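Local coordinates for protein glycoside hydrolase, GH17 family (Formosa sp. Hel1_33_131, PDB 6FCG) that probably hydrolyses internal beta-1,3-glucosidic bonds of laminarin, as an endo-laminarinase of glycoside hydrolase family 17 with a TIM-barrel fold, at residues R87-R92 with F348-F353; H95-L100 with V151-E156; G259-L264 with M274-T279. All coordinates share one frame; numbering follows the deposited sequence.

Interaction 1 (R87-R92 with F348-F353); sequences RTYNVR and FYFEAF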
ATOM      1  N   ARG A  87      34.952 -18.548 -18.354  1.00 24.52           N
ATOM      2  CA  ARG A  87      33.944 -18.304 -19.355  1.00 24.52           C
ATOM      3  C   ARG A  87      33.792 -16.830 -19.644  1.00 22.64           C
ATOM      4  O   ARG A  87      33.840 -15.994 -18.748  1.00 23.63           O
ATOM      5  CB  ARG A  87      32.624 -18.745 -18.781  1.00 27.29           C
ATOM      6  CG  ARG A  87      31.607 -18.990 -19.824  1.00 28.81           C
ATOM      7  CD  ARG A  87      30.228 -19.169 -19.246  1.00 27.47           C
ATOM      8  NE  ARG A  87      29.335 -18.832 -20.334  1.00 26.79           N
ATOM      9  CZ  ARG A  87      28.074 -18.468 -20.214  1.00 27.44           C
ATOM     10  NH1 ARG A  87      27.464 -18.452 -19.024  1.00 26.14           N
ATOM     11  NH2 ARG A  87      27.423 -18.132 -21.327  1.00 29.16           N
ATOM     12  N   THR A  88      33.490 -16.544 -20.886  1.00 22.42           N
ATOM     13  CA  THR A  88      33.462 -15.200 -21.440  1.00 23.82           C
ATOM     14  C   THR A  88      32.220 -15.041 -22.327  1.00 22.43           C
ATOM     15  O   THR A  88      31.609 -16.057 -22.733  1.00 21.79           O
ATOM     16  CB  THR A  88      34.803 -15.003 -22.184  1.00 26.48           C
ATOM     17  OG1 THR A  88      35.601 -14.049 -21.460  1.00 29.09           O
ATOM     18  CG2 THR A  88      34.626 -14.594 -23.649  1.00 26.15           C
ATOM     19  N   TYR A  89      31.819 -13.806 -22.617  1.00 21.31           N
ATOM     20  CA  TYR A  89      30.454 -13.583 -23.195  1.00 22.03           C
ATOM     21  C   TYR A  89      30.378 -13.045 -24.630  1.00 21.33           C
ATOM     22  O   TYR A  89      29.476 -13.421 -25.390  1.00 20.19           O
ATOM     23  CB  TYR A  89      29.619 -12.714 -22.245  1.00 21.43           C
ATOM     24  CG  TYR A  89      29.250 -13.475 -21.004  1.00 21.22           C
ATOM     25  CD1 TYR A  89      30.119 -13.524 -19.922  1.00 22.07           C
ATOM     26  CD2 TYR A  89      28.049 -14.183 -20.922  1.00 20.68           C
ATOM     27  CE1 TYR A  89      29.813 -14.276 -18.793  1.00 22.90           C
ATOM     28  CE2 TYR A  89      27.719 -14.909 -19.790  1.00 21.34           C
ATOM     29  CZ  TYR A  89      28.601 -14.963 -18.726  1.00 21.98           C
ATOM     30  OH  TYR A  89      28.291 -15.667 -17.591  1.00 20.87           O
ATOM     31  N   ASN A  90      31.308 -12.168 -24.985  1.00 20.99           N
ATOM     32  CA  ASN A  90      31.419 -11.734 -26.350  1.00 20.39           C
ATOM     33  C   ASN A  90      32.865 -11.558 -26.767  1.00 19.43           C
ATOM     34  O   ASN A  90      33.769 -11.535 -25.938  1.00 18.88           O
ATOM     35  CB  ASN A  90      30.659 -10.444 -26.577  1.00 21.35           C
ATOM     36  CG  ASN A  90      31.245  -9.286 -25.823  1.00 22.31           C
ATOM     37  OD1 ASN A  90      30.904  -9.088 -24.667  1.00 27.50           O
ATOM     38  ND2 ASN A  90      32.100  -8.517 -26.440  1.00 22.48           N
ATOM     39  N   VAL A  91      33.031 -11.503 -28.077  1.00 19.23           N
ATOM     40  CA  VAL A  91      34.296 -11.213 -28.746  1.00 19.44           C
ATOM     41  C   VAL A  91      34.225  -9.963 -29.637  1.00 19.95           C
ATOM     42  O   VAL A  91      35.022  -9.763 -30.545  1.00 19.33           O
ATOM     43  CB  VAL A  91      34.878 -12.420 -29.493  1.00 20.41           C
ATOM     44  CG1 VAL A  91      35.152 -13.571 -28.557  1.00 19.49           C
ATOM     45  CG2 VAL A  91      34.016 -12.966 -30.656  1.00 21.54           C
ATOM     46  N   ARG A  92      33.262  -9.095 -29.340  1.00 21.09           N
ATOM     47  CA  ARG A  92      33.091  -7.814 -30.011  1.00 22.17           C
ATOM     48  C   ARG A  92      34.000  -6.755 -29.378  1.00 22.80           C
ATOM     49  O   ARG A  92      34.680  -5.995 -30.060  1.00 24.68           O
ATOM     50  CB  ARG A  92      31.621  -7.402 -29.875  1.00 23.53           C
ATOM     51  CG  ARG A  92      31.092  -6.410 -30.874  1.00 23.67           C
ATOM     52  CD  ARG A  92      29.700  -5.948 -30.464  1.00 24.34           C
ATOM     53  NE  ARG A  92      29.824  -4.591 -29.969  1.00 26.17           N
ATOM     54  CZ  ARG A  92      29.510  -4.147 -28.770  1.00 26.17           C
ATOM     55  NH1 ARG A  92      28.995  -4.918 -27.847  1.00 26.39           N
ATOM     56  NH2 ARG A  92      29.730  -2.877 -28.501  1.00 27.63           N
ATOM     57  N   PHE A 348      30.372 -23.152 -14.272  1.00 21.84           N
ATOM     58  CA  PHE A 348      30.956 -21.842 -14.508  1.00 20.14           C
ATOM     59  C   PHE A 348      30.193 -20.873 -13.626  1.00 19.90           C
ATOM     60  O   PHE A 348      29.340 -20.136 -14.092  1.00 21.16           O
ATOM     61  CB  PHE A 348      30.864 -21.479 -15.984  1.00 19.65           C
ATOM     62  CG  PHE A 348      31.769 -22.315 -16.875  1.00 19.76           C
ATOM     63  CD1 PHE A 348      31.400 -23.594 -17.278  1.00 18.70           C
ATOM     64  CD2 PHE A 348      32.999 -21.822 -17.292  1.00 18.86           C
ATOM     65  CE1 PHE A 348      32.242 -24.345 -18.070  1.00 18.81           C
ATOM     66  CE2 PHE A 348      33.827 -22.564 -18.093  1.00 18.73           C
ATOM     67  CZ  PHE A 348      33.452 -23.830 -18.493  1.00 18.57           C
ATOM     68  N   TYR A 349      30.525 -20.854 -12.339  1.00 19.57           N
ATOM     69  CA  TYR A 349      29.701 -20.206 -11.353  1.00 18.69           C
ATOM     70  C   TYR A 349      29.727 -18.690 -11.616  1.00 19.73           C
ATOM     71  O   TYR A 349      30.783 -18.116 -11.972  1.00 19.82           O
ATOM     72  CB  TYR A 349      30.179 -20.567  -9.927  1.00 18.27           C
ATOM     73  CG  TYR A 349      29.345 -19.876  -8.853  1.00 16.88           C
ATOM     74  CD1 TYR A 349      28.213 -20.453  -8.383  1.00 16.55           C
ATOM     75  CD2 TYR A 349      29.717 -18.645  -8.340  1.00 16.92           C
ATOM     76  CE1 TYR A 349      27.441 -19.837  -7.440  1.00 16.64           C
ATOM     77  CE2 TYR A 349      28.950 -18.010  -7.402  1.00 17.15           C
ATOM     78  CZ  TYR A 349      27.815 -18.631  -6.946  1.00 17.46           C
ATOM     79  OH  TYR A 349      27.036 -18.028  -5.991  1.00 19.37           O
ATOM     80  N   PHE A 350      28.583 -18.042 -11.428  1.00 19.64           N
ATOM     81  CA  PHE A 350      28.470 -16.607 -11.647  1.00 20.52           C
ATOM     82  C   PHE A 350      28.533 -15.825 -10.324  1.00 23.01           C
ATOM     83  O   PHE A 350      27.588 -15.915  -9.500  1.00 27.64           O
ATOM     84  CB  PHE A 350      27.187 -16.272 -12.395  1.00 20.66           C
ATOM     85  CG  PHE A 350      27.265 -14.970 -13.093  1.00 20.34           C
ATOM     86  CD1 PHE A 350      27.825 -14.898 -14.348  1.00 20.06           C
ATOM     87  CD2 PHE A 350      26.890 -13.800 -12.462  1.00 20.66           C
ATOM     88  CE1 PHE A 350      27.993 -13.687 -14.994  1.00 19.76           C
ATOM     89  CE2 PHE A 350      27.053 -12.573 -13.105  1.00 21.54           C
ATOM     90  CZ  PHE A 350      27.614 -12.523 -14.382  1.00 19.84           C
ATOM     91  N   GLU A 351      29.608 -15.070 -10.050  1.00 24.02           N
ATOM     92  CA  GLU A 351      30.752 -14.806 -10.945  1.00 23.92           C
ATOM     93  C   GLU A 351      32.016 -14.574 -10.086  1.00 22.25           C
ATOM     94  O   GLU A 351      31.938 -14.559  -8.852  1.00 23.28           O
ATOM     95  CB  GLU A 351      30.475 -13.663 -11.954  1.00 25.67           C
ATOM     96  CG  GLU A 351      30.565 -12.247 -11.429  1.00 26.51           C
ATOM     97  CD  GLU A 351      30.393 -11.128 -12.428  1.00 29.05           C
ATOM     98  OE1 GLU A 351      31.200 -10.942 -13.362  1.00 28.59           O
ATOM     99  OE2 GLU A 351      29.429 -10.385 -12.185  1.00 32.96           O
ATOM    100  N   ALA A 352      33.164 -14.389 -10.717  1.00 20.85           N
ATOM    101  CA  ALA A 352      34.398 -14.174  -9.957  1.00 21.18           C
ATOM    102  C   ALA A 352      34.374 -12.877  -9.155  1.00 19.46           C
ATOM    103  O   ALA A 352      34.506 -12.910  -7.923  1.00 19.36           O
ATOM    104  CB  ALA A 352      35.613 -14.206 -10.860  1.00 20.67           C
ATOM    105  N   PHE A 353      34.177 -11.764  -9.850  1.00 18.85           N
ATOM    106  CA  PHE A 353      34.201 -10.411  -9.252  1.00 19.09           C
ATOM    107  C   PHE A 353      32.904  -9.647  -9.529  1.00 19.10           C
ATOM    108  O   PHE A 353      32.343  -9.718 -10.596  1.00 18.99           O
ATOM    109  CB  PHE A 353      35.372  -9.590  -9.821  1.00 18.98           C
ATOM    110  CG  PHE A 353      36.738 -10.188  -9.569  1.00 18.88           C
ATOM    111  CD1 PHE A 353      37.451  -9.867  -8.427  1.00 18.38           C
ATOM    112  CD2 PHE A 353      37.295 -11.090 -10.464  1.00 19.07           C
ATOM    113  CE1 PHE A 353      38.676 -10.428  -8.174  1.00 18.36           C
ATOM    114  CE2 PHE A 353      38.545 -11.659 -10.215  1.00 19.26           C
ATOM    115  CZ  PHE A 353      39.231 -11.332  -9.074  1.00 18.85           C
TER
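Arg87 lays its aliphatic stem against Phe348: Arg87 CB reaches Phe348 CD2 at 3.4 Å, and Arg87 CD lies 4.0 Å from Phe348 CB. The two side chains cross at nearly a right angle, with the guanidinium and ring planes 82° apart. Further along, Tyr89 OH comes to the edge of the Phe350 ring, 3.3 Å from Phe350 CE1 and near the ring plane.

With CG anti to the backbone N (chi1 -160°) and the chain extended to NE, Arg87 carries its guanidinium past Phe348. Tyr89 CE2 sits over one face of that group, 3.3 Å above its plane and offset toward its rim. NH2 bonds to Asn168 and NH1 makes a salt bridge to Glu305, whose carboxylate also bonds Tyr89 OH. With an alanine at Phe348, the Arg87 stem would probably lose the ring it packs on, leaving a gap beside CB and CD.

Backbone bonds from Phe348 to Ile303 and from Tyr349 to Ser53 link the start of 348-353 to the edge strands 301-305 and 50-53, where the last strand of a TIM barrel would close the ring. The contact lies inside that barrel, at the C-terminal ends of the strands, where TIM-barrel hydrolases carry their active site.

Interaction 2 (H95-L100 with V151-E156); sequences HTSNIL and VALAQE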
ATOM      1  N   HIS A  95      37.862  -7.069 -24.495  1.00 18.75           N
ATOM      2  CA  HIS A  95      37.980  -7.781 -23.232  1.00 18.16           C
ATOM      3  C   HIS A  95      38.438  -9.258 -23.327  1.00 18.35           C
ATOM      4  O   HIS A  95      39.379  -9.652 -22.673  1.00 20.12           O
ATOM      5  CB  HIS A  95      36.632  -7.627 -22.523  1.00 17.67           C
ATOM      6  CG  HIS A  95      36.509  -8.358 -21.227  1.00 17.30           C
ATOM      7  ND1 HIS A  95      35.713  -9.476 -21.073  1.00 17.88           N
ATOM      8  CD2 HIS A  95      37.021  -8.093 -20.008  1.00 17.15           C
ATOM      9  CE1 HIS A  95      35.774  -9.897 -19.823  1.00 17.02           C
ATOM     10  NE2 HIS A  95      36.570  -9.080 -19.162  1.00 17.73           N
ATOM     11  N   THR A  96      37.785 -10.072 -24.149  1.00 18.04           N
ATOM     12  CA  THR A  96      38.091 -11.493 -24.218  1.00 16.89           C
ATOM     13  C   THR A  96      39.468 -11.725 -24.802  1.00 17.30           C
ATOM     14  O   THR A  96      40.217 -12.563 -24.339  1.00 17.89           O
ATOM     15  CB  THR A  96      37.035 -12.208 -25.060  1.00 17.10           C
ATOM     16  OG1 THR A  96      35.790 -12.150 -24.347  1.00 18.11           O
ATOM     17  CG2 THR A  96      37.425 -13.659 -25.381  1.00 16.38           C
ATOM     18  N   SER A  97      39.749 -11.011 -25.880  1.00 18.30           N
ATOM     19  CA  SER A  97      41.041 -11.010 -26.532  1.00 18.39           C
ATOM     20  C   SER A  97      42.140 -10.612 -25.549  1.00 18.07           C
ATOM     21  O   SER A  97      43.219 -11.205 -25.523  1.00 18.28           O
ATOM     22  CB  SER A  97      40.976 -10.059 -27.741  1.00 19.19           C
ATOM     23  OG  SER A  97      42.243  -9.777 -28.264  1.00 21.36           O
ATOM     24  N   ASN A  98      41.883  -9.604 -24.741  1.00 18.02           N
ATOM     25  CA  ASN A  98      42.869  -9.189 -23.750  1.00 18.86           C
ATOM     26  C   ASN A  98      43.075 -10.219 -22.634  1.00 20.85           C
ATOM     27  O   ASN A  98      44.187 -10.313 -22.106  1.00 22.99           O
ATOM     28  CB  ASN A  98      42.537  -7.816 -23.180  1.00 17.53           C
ATOM     29  CG  ASN A  98      42.667  -6.726 -24.224  1.00 16.76           C
ATOM     30  OD1 ASN A  98      43.502  -6.805 -25.122  1.00 17.07           O
ATOM     31  ND2 ASN A  98      41.881  -5.702 -24.093  1.00 16.60           N
ATOM     32  N   ILE A  99      42.047 -11.000 -22.301  1.00 19.84           N
ATOM     33  CA  ILE A  99      42.201 -12.037 -21.294  1.00 19.84           C
ATOM     34  C   ILE A  99      43.138 -13.106 -21.837  1.00 21.77           C
ATOM     35  O   ILE A  99      44.028 -13.582 -21.138  1.00 22.79           O
ATOM     36  CB  ILE A  99      40.862 -12.632 -20.871  1.00 18.73           C
ATOM     37  CG1 ILE A  99      40.025 -11.529 -20.187  1.00 18.61           C
ATOM     38  CG2 ILE A  99      41.052 -13.781 -19.883  1.00 18.23           C
ATOM     39  CD1 ILE A  99      38.567 -11.868 -19.992  1.00 17.99           C
ATOM     40  N   LEU A 100      42.951 -13.464 -23.096  1.00 22.52           N
ATOM     41  CA  LEU A 100      43.832 -14.434 -23.741  1.00 22.09           C
ATOM     42  C   LEU A 100      45.269 -13.926 -23.770  1.00 22.83           C
ATOM     43  O   LEU A 100      46.184 -14.693 -23.448  1.00 25.28           O
ATOM     44  CB  LEU A 100      43.314 -14.785 -25.133  1.00 21.21           C
ATOM     45  CG  LEU A 100      42.003 -15.580 -25.148  1.00 21.49           C
ATOM     46  CD1 LEU A 100      41.337 -15.551 -26.509  1.00 20.68           C
ATOM     47  CD2 LEU A 100      42.219 -17.030 -24.705  1.00 21.55           C
ATOM     48  N   VAL A 151      36.537 -17.602 -33.968  1.00 27.88           N
ATOM     49  CA  VAL A 151      37.361 -18.587 -34.666  1.00 29.17           C
ATOM     50  C   VAL A 151      38.837 -18.169 -34.692  1.00 27.94           C
ATOM     51  O   VAL A 151      39.712 -18.969 -34.356  1.00 26.55           O
ATOM     52  CB  VAL A 151      36.814 -18.830 -36.095  1.00 29.18           C
ATOM     53  CG1 VAL A 151      37.825 -19.545 -36.997  1.00 30.71           C
ATOM     54  CG2 VAL A 151      35.510 -19.623 -36.040  1.00 30.03           C
ATOM     55  N   ALA A 152      39.082 -16.913 -35.064  1.00 27.97           N
ATOM     56  CA  ALA A 152      40.430 -16.339 -35.075  1.00 27.23           C
ATOM     57  C   ALA A 152      41.122 -16.462 -33.713  1.00 28.25           C
ATOM     58  O   ALA A 152      42.313 -16.821 -33.649  1.00 30.60           O
ATOM     59  CB  ALA A 152      40.412 -14.876 -35.525  1.00 26.05           C
ATOM     60  N   LEU A 153      40.386 -16.183 -32.635  1.00 27.63           N
ATOM     61  CA  LEU A 153      40.933 -16.331 -31.284  1.00 26.93           C
ATOM     62  C   LEU A 153      41.209 -17.784 -30.903  1.00 25.27           C
ATOM     63  O   LEU A 153      42.217 -18.053 -30.278  1.00 25.50           O
ATOM     64  CB  LEU A 153      40.021 -15.681 -30.256  1.00 26.72           C
ATOM     65  CG  LEU A 153      39.962 -14.149 -30.383  1.00 27.23           C
ATOM     66  CD1 LEU A 153      38.885 -13.600 -29.445  1.00 25.79           C
ATOM     67  CD2 LEU A 153      41.317 -13.484 -30.136  1.00 25.53           C
ATOM     68  N   ALA A 154      40.344 -18.709 -31.294  1.00 22.77           N
ATOM     69  CA  ALA A 154      40.586 -20.119 -31.006  1.00 22.80           C
ATOM     70  C   ALA A 154      41.841 -20.617 -31.729  1.00 23.70           C
ATOM     71  O   ALA A 154      42.552 -21.513 -31.236  1.00 23.43           O
ATOM     72  CB  ALA A 154      39.372 -20.954 -31.393  1.00 22.86           C
ATOM     73  N   GLN A 155      42.082 -20.045 -32.911  1.00 24.32           N
ATOM     74  CA  GLN A 155      43.262 -20.336 -33.720  1.00 23.31           C
ATOM     75  C   GLN A 155      44.532 -19.703 -33.163  1.00 24.39           C
ATOM     76  O   GLN A 155      45.533 -20.364 -33.119  1.00 25.43           O
ATOM     77  CB  GLN A 155      43.046 -19.885 -35.164  1.00 23.16           C
ATOM     78  CG  GLN A 155      42.041 -20.743 -35.925  1.00 23.20           C
ATOM     79  CD  GLN A 155      41.570 -20.138 -37.249  1.00 22.08           C
ATOM     80  OE1 GLN A 155      41.678 -18.934 -37.479  1.00 23.92           O
ATOM     81  NE2 GLN A 155      41.005 -20.966 -38.100  1.00 21.22           N
ATOM     82  N   GLU A 156      44.523 -18.430 -32.785  1.00 26.46           N
ATOM     83  CA  GLU A 156      45.724 -17.813 -32.226  1.00 30.27           C
ATOM     84  C   GLU A 156      46.070 -18.404 -30.853  1.00 30.84           C
ATOM     85  O   GLU A 156      47.237 -18.424 -30.499  1.00 32.97           O
ATOM     86  CB  GLU A 156      45.586 -16.282 -32.119  1.00 35.39           C
ATOM     87  CG  GLU A 156      46.889 -15.525 -31.811  1.00 41.44           C
ATOM     88  CD  GLU A 156      46.713 -13.978 -31.801  1.00 49.04           C
ATOM     89  OE1 GLU A 156      45.617 -13.452 -32.133  1.00 52.12           O
ATOM     90  OE2 GLU A 156      47.666 -13.254 -31.437  1.00 50.67           O
TER
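Leu153 reaches across from helix 143-156 toward three side chains of helix 95-109, and every contact it makes there is apolar. Leu100 CD1 approaches Leu153 CB at 4.0 Å and Leu153 CD2 at 4.2 Å, so one methyl of Leu100 rests at the base and on one branch of its partner. The CD2 branch of Leu153 also meets Ser97, with 4.2 Å to Ser97 CB, while the other branch turns to Thr96, where Leu153 CD1 lies 4.3 Å from Thr96 CG2. The leucine therefore spreads its two methyls over adjacent residues of the facing helix. Its CG stands anti to the carbonyl carbon (chi1 -67°), which carries the fork out toward that helix.

Thr96 OG1 bonds to Asn90 O, leaving the CG2 methyl to face Leu153. Ordinary helical bonds hold the backbones, such as Leu100 N to Thr96 O at 3.1 Å and Gln155 N to Val151 O at 3.0 Å.

In backbone terms the segments run almost exactly parallel, 3° apart, with their axes 11.2 Å from each other. That wide spacing fits a contact bridged chiefly by one long side chain. Leu100 also packs on Met117 and Val161, and Ala154 on Val161 and Ile164, so strands 116-121 and 161-168 lie beneath the two helices. Neighbouring parallel helices, each following a strand and lying outside the sheet, are the outer layer of a TIM barrel.

Interaction 3 (G259-L264 with M274-T279); sequences GDETEL and MNRAKT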
ATOM      1  N   GLY A 259       5.899 -24.452   7.747  1.00 40.05           N
ATOM      2  CA  GLY A 259       5.330 -25.171   8.903  1.00 42.93           C
ATOM      3  C   GLY A 259       6.206 -25.310  10.143  1.00 42.76           C
ATOM      4  O   GLY A 259       6.688 -24.313  10.685  1.00 44.77           O
ATOM      5  N   ASP A 260       6.416 -26.560  10.553  1.00 46.88           N
ATOM      6  CA  ASP A 260       7.178 -26.919  11.751  1.00 52.30           C
ATOM      7  C   ASP A 260       8.579 -26.348  11.822  1.00 50.79           C
ATOM      8  O   ASP A 260       9.145 -26.291  12.915  1.00 51.19           O
ATOM      9  CB  ASP A 260       7.275 -28.451  11.888  1.00 60.68           C
ATOM     10  CG  ASP A 260       6.012 -29.065  12.494  1.00 68.83           C
ATOM     11  OD1 ASP A 260       5.519 -28.546  13.521  1.00 69.86           O
ATOM     12  OD2 ASP A 260       5.510 -30.069  11.940  1.00 76.41           O
ATOM     13  N   GLU A 261       9.137 -25.945  10.673  1.00 51.02           N
ATOM     14  CA  GLU A 261      10.471 -25.320  10.600  1.00 51.04           C
ATOM     15  C   GLU A 261      10.630 -24.061  11.468  1.00 51.33           C
ATOM     16  O   GLU A 261      11.737 -23.778  11.925  1.00 52.59           O
ATOM     17  CB  GLU A 261      10.862 -25.014   9.145  1.00 50.93           C
ATOM     18  CG  GLU A 261      11.212 -26.250   8.320  1.00 49.57           C
ATOM     19  CD  GLU A 261      11.127 -26.039   6.817  1.00 49.49           C
ATOM     20  OE1 GLU A 261      11.176 -24.874   6.327  1.00 60.18           O
ATOM     21  OE2 GLU A 261      10.991 -27.051   6.100  1.00 47.44           O
ATOM     22  N   THR A 262       9.524 -23.361  11.736  1.00 51.16           N
ATOM     23  CA  THR A 262       9.469 -22.198  12.648  1.00 50.14           C
ATOM     24  C   THR A 262      10.041 -22.522  14.026  1.00 51.92           C
ATOM     25  O   THR A 262      10.712 -21.682  14.625  1.00 53.86           O
ATOM     26  CB  THR A 262       7.997 -21.814  12.903  1.00 49.27           C
ATOM     27  OG1 THR A 262       7.410 -21.335  11.684  1.00 47.29           O
ATOM     28  CG2 THR A 262       7.819 -20.757  14.032  1.00 49.00           C
ATOM     29  N   GLU A 263       9.775 -23.733  14.517  1.00 51.64           N
ATOM     30  CA  GLU A 263      10.300 -24.202  15.815  1.00 52.69           C
ATOM     31  C   GLU A 263      11.807 -24.526  15.777  1.00 51.55           C
ATOM     32  O   GLU A 263      12.398 -24.724  16.826  1.00 52.93           O
ATOM     33  CB  GLU A 263       9.505 -25.421  16.335  1.00 49.17           C
ATOM     34  N   LEU A 264      12.436 -24.564  14.601  1.00 47.44           N
ATOM     35  CA  LEU A 264      13.861 -24.848  14.533  1.00 46.42           C
ATOM     36  C   LEU A 264      14.709 -23.605  14.758  1.00 43.04           C
ATOM     37  O   LEU A 264      14.260 -22.472  14.615  1.00 40.84           O
ATOM     38  CB  LEU A 264      14.220 -25.520  13.199  1.00 50.63           C
ATOM     39  CG  LEU A 264      13.452 -26.821  12.897  1.00 58.63           C
ATOM     40  CD1 LEU A 264      13.772 -27.354  11.510  1.00 60.23           C
ATOM     41  CD2 LEU A 264      13.724 -27.909  13.932  1.00 60.11           C
ATOM     42  N   MET A 274      17.981 -23.079   2.036  1.00 27.98           N
ATOM     43  CA  MET A 274      19.016 -23.079   1.034  1.00 29.21           C
ATOM     44  C   MET A 274      19.206 -24.446   0.372  1.00 30.56           C
ATOM     45  O   MET A 274      19.501 -24.507  -0.827  1.00 32.02           O
ATOM     46  CB  MET A 274      20.343 -22.563   1.593  1.00 29.34           C
ATOM     47  CG  MET A 274      20.362 -21.065   1.879  1.00 31.05           C
ATOM     48  SD  MET A 274      19.690 -20.037   0.558  1.00 32.34           S
ATOM     49  CE  MET A 274      20.942 -20.302  -0.692  1.00 30.98           C
ATOM     50  N   ASN A 275      19.020 -25.528   1.115  1.00 30.75           N
ATOM     51  CA  ASN A 275      19.008 -26.837   0.493  1.00 32.01           C
ATOM     52  C   ASN A 275      17.901 -26.993  -0.547  1.00 31.20           C
ATOM     53  O   ASN A 275      18.104 -27.598  -1.593  1.00 32.55           O
ATOM     54  CB  ASN A 275      18.919 -27.956   1.521  1.00 34.71           C
ATOM     55  CG  ASN A 275      19.158 -29.312   0.882  1.00 37.97           C
ATOM     56  OD1 ASN A 275      20.305 -29.722   0.692  1.00 43.39           O
ATOM     57  ND2 ASN A 275      18.081 -30.014   0.534  1.00 38.18           N
ATOM     58  N   ARG A 276      16.726 -26.441  -0.276  1.00 31.15           N
ATOM     59  CA  ARG A 276      15.658 -26.465  -1.271  1.00 32.31           C
ATOM     60  C   ARG A 276      16.061 -25.723  -2.565  1.00 30.77           C
ATOM     61  O   ARG A 276      15.650 -26.128  -3.659  1.00 32.83           O
ATOM     62  CB  ARG A 276      14.334 -25.915  -0.702  1.00 35.87           C
ATOM     63  CG  ARG A 276      13.456 -26.947   0.006  1.00 36.38           C
ATOM     64  CD  ARG A 276      12.086 -26.355   0.362  1.00 37.80           C
ATOM     65  NE  ARG A 276      12.197 -25.338   1.415  1.00 38.19           N
ATOM     66  CZ  ARG A 276      12.117 -25.561   2.731  1.00 38.82           C
ATOM     67  NH1 ARG A 276      11.894 -26.776   3.216  1.00 39.61           N
ATOM     68  NH2 ARG A 276      12.267 -24.554   3.590  1.00 39.96           N
ATOM     69  N   ALA A 277      16.813 -24.636  -2.423  1.00 26.87           N
ATOM     70  CA  ALA A 277      17.296 -23.861  -3.547  1.00 25.85           C
ATOM     71  C   ALA A 277      18.259 -24.666  -4.400  1.00 26.54           C
ATOM     72  O   ALA A 277      18.220 -24.604  -5.640  1.00 26.00           O
ATOM     73  CB  ALA A 277      17.970 -22.585  -3.052  1.00 25.94           C
ATOM     74  N   LYS A 278      19.156 -25.388  -3.744  1.00 26.25           N
ATOM     75  CA  LYS A 278      20.071 -26.286  -4.443  1.00 27.83           C
ATOM     76  C   LYS A 278      19.291 -27.359  -5.196  1.00 28.48           C
ATOM     77  O   LYS A 278      19.498 -27.584  -6.370  1.00 27.30           O
ATOM     78  CB  LYS A 278      21.030 -26.934  -3.459  1.00 30.85           C
ATOM     79  CG  LYS A 278      21.845 -28.095  -4.001  1.00 32.80           C
ATOM     80  CD  LYS A 278      21.791 -29.243  -3.013  1.00 37.79           C
ATOM     81  CE  LYS A 278      22.856 -30.263  -3.363  1.00 45.14           C
ATOM     82  NZ  LYS A 278      22.774 -31.507  -2.551  1.00 48.71           N
ATOM     83  N   THR A 279      18.374 -28.003  -4.515  1.00 29.90           N
ATOM     84  CA  THR A 279      17.577 -29.058  -5.117  1.00 30.93           C
ATOM     85  C   THR A 279      16.769 -28.602  -6.313  1.00 30.42           C
ATOM     86  O   THR A 279      16.563 -29.358  -7.281  1.00 31.82           O
ATOM     87  CB  THR A 279      16.655 -29.576  -3.981  1.00 32.09           C
ATOM     88  OG1 THR A 279      17.349 -30.593  -3.255  1.00 32.82           O
ATOM     89  CG2 THR A 279      15.342 -30.069  -4.497  1.00 32.07           C
TER
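Glu261 and Arg276 meet head-on in a doubly hydrogen-bonded salt bridge. Arg276 presents its two terminal nitrogens, NH1 and NH2, in the end-on mode. Arg276 NH2 donates to Glu261 OE1 at 3.0 Å, and Arg276 NH1 donates to Glu261 OE2, also at 3.0 Å. The carboxylate and guanidinium planes are only 8° apart, yet the pair is not perfectly flat: both nitrogens meet the oxygens on the syn side while standing somewhat out of the carboxylate plane. Two parallel bonds of this kind hold each group against rotation about its last torsion.

The two side chains reach this position differently. Glu261 runs out extended beyond CG (chi2 160°), so that the carboxylate reaches the end of Arg276. Arg276 instead bends at chi3 (-69°), and this kink turns the guanidinium to present its end to the acid. With the nearest CA atoms, those of Glu261 and Arg276, 13.0 Å apart, both chains need their length to meet.

The bridge links a short 3-10 turn, 260-263, to the long helix 266-294 that follows it, within the connection between barrel strands 238-241 and 301-305. Each charged group has a further backbone partner: Glu261 OE1 accepts from Phe258 N, and Arg276 NH2 donates to Gly256 O as well. The ion pair thus also ties down the chain around strand 257-258.

Within the turn, Thr262 OG1 donates to Gly259 O at 3.2 Å, almost in line with the carbonyl. The same oxygen receives Thr262 N at 3.2 Å, so the threonine closes the turn with both its backbone and its hydroxyl. Asp260 also packs against His361 of a neighbouring subunit.

How the interactions relate
Interactions 1 and 2 are neighbours, their centres 14 Å apart, joined by the short link between strand 83-87 and helix 95-109. They touch directly: Val91 of 87-92 packs on Leu153 and Thr96 of interaction 2. The inside of the barrel is thus coupled to its helical layer on that side. Interaction 3 lies far off, its centre 31 Å from that of interaction 1 and 45 Å from that of interaction 2, across the chain's centre from the latter. Along the sequence, interaction 1 spans both others, with interaction 2 closing before interaction 3 opens. Interaction 3 instead secures a connection at the periphery, between strands 238-241 and 301-305.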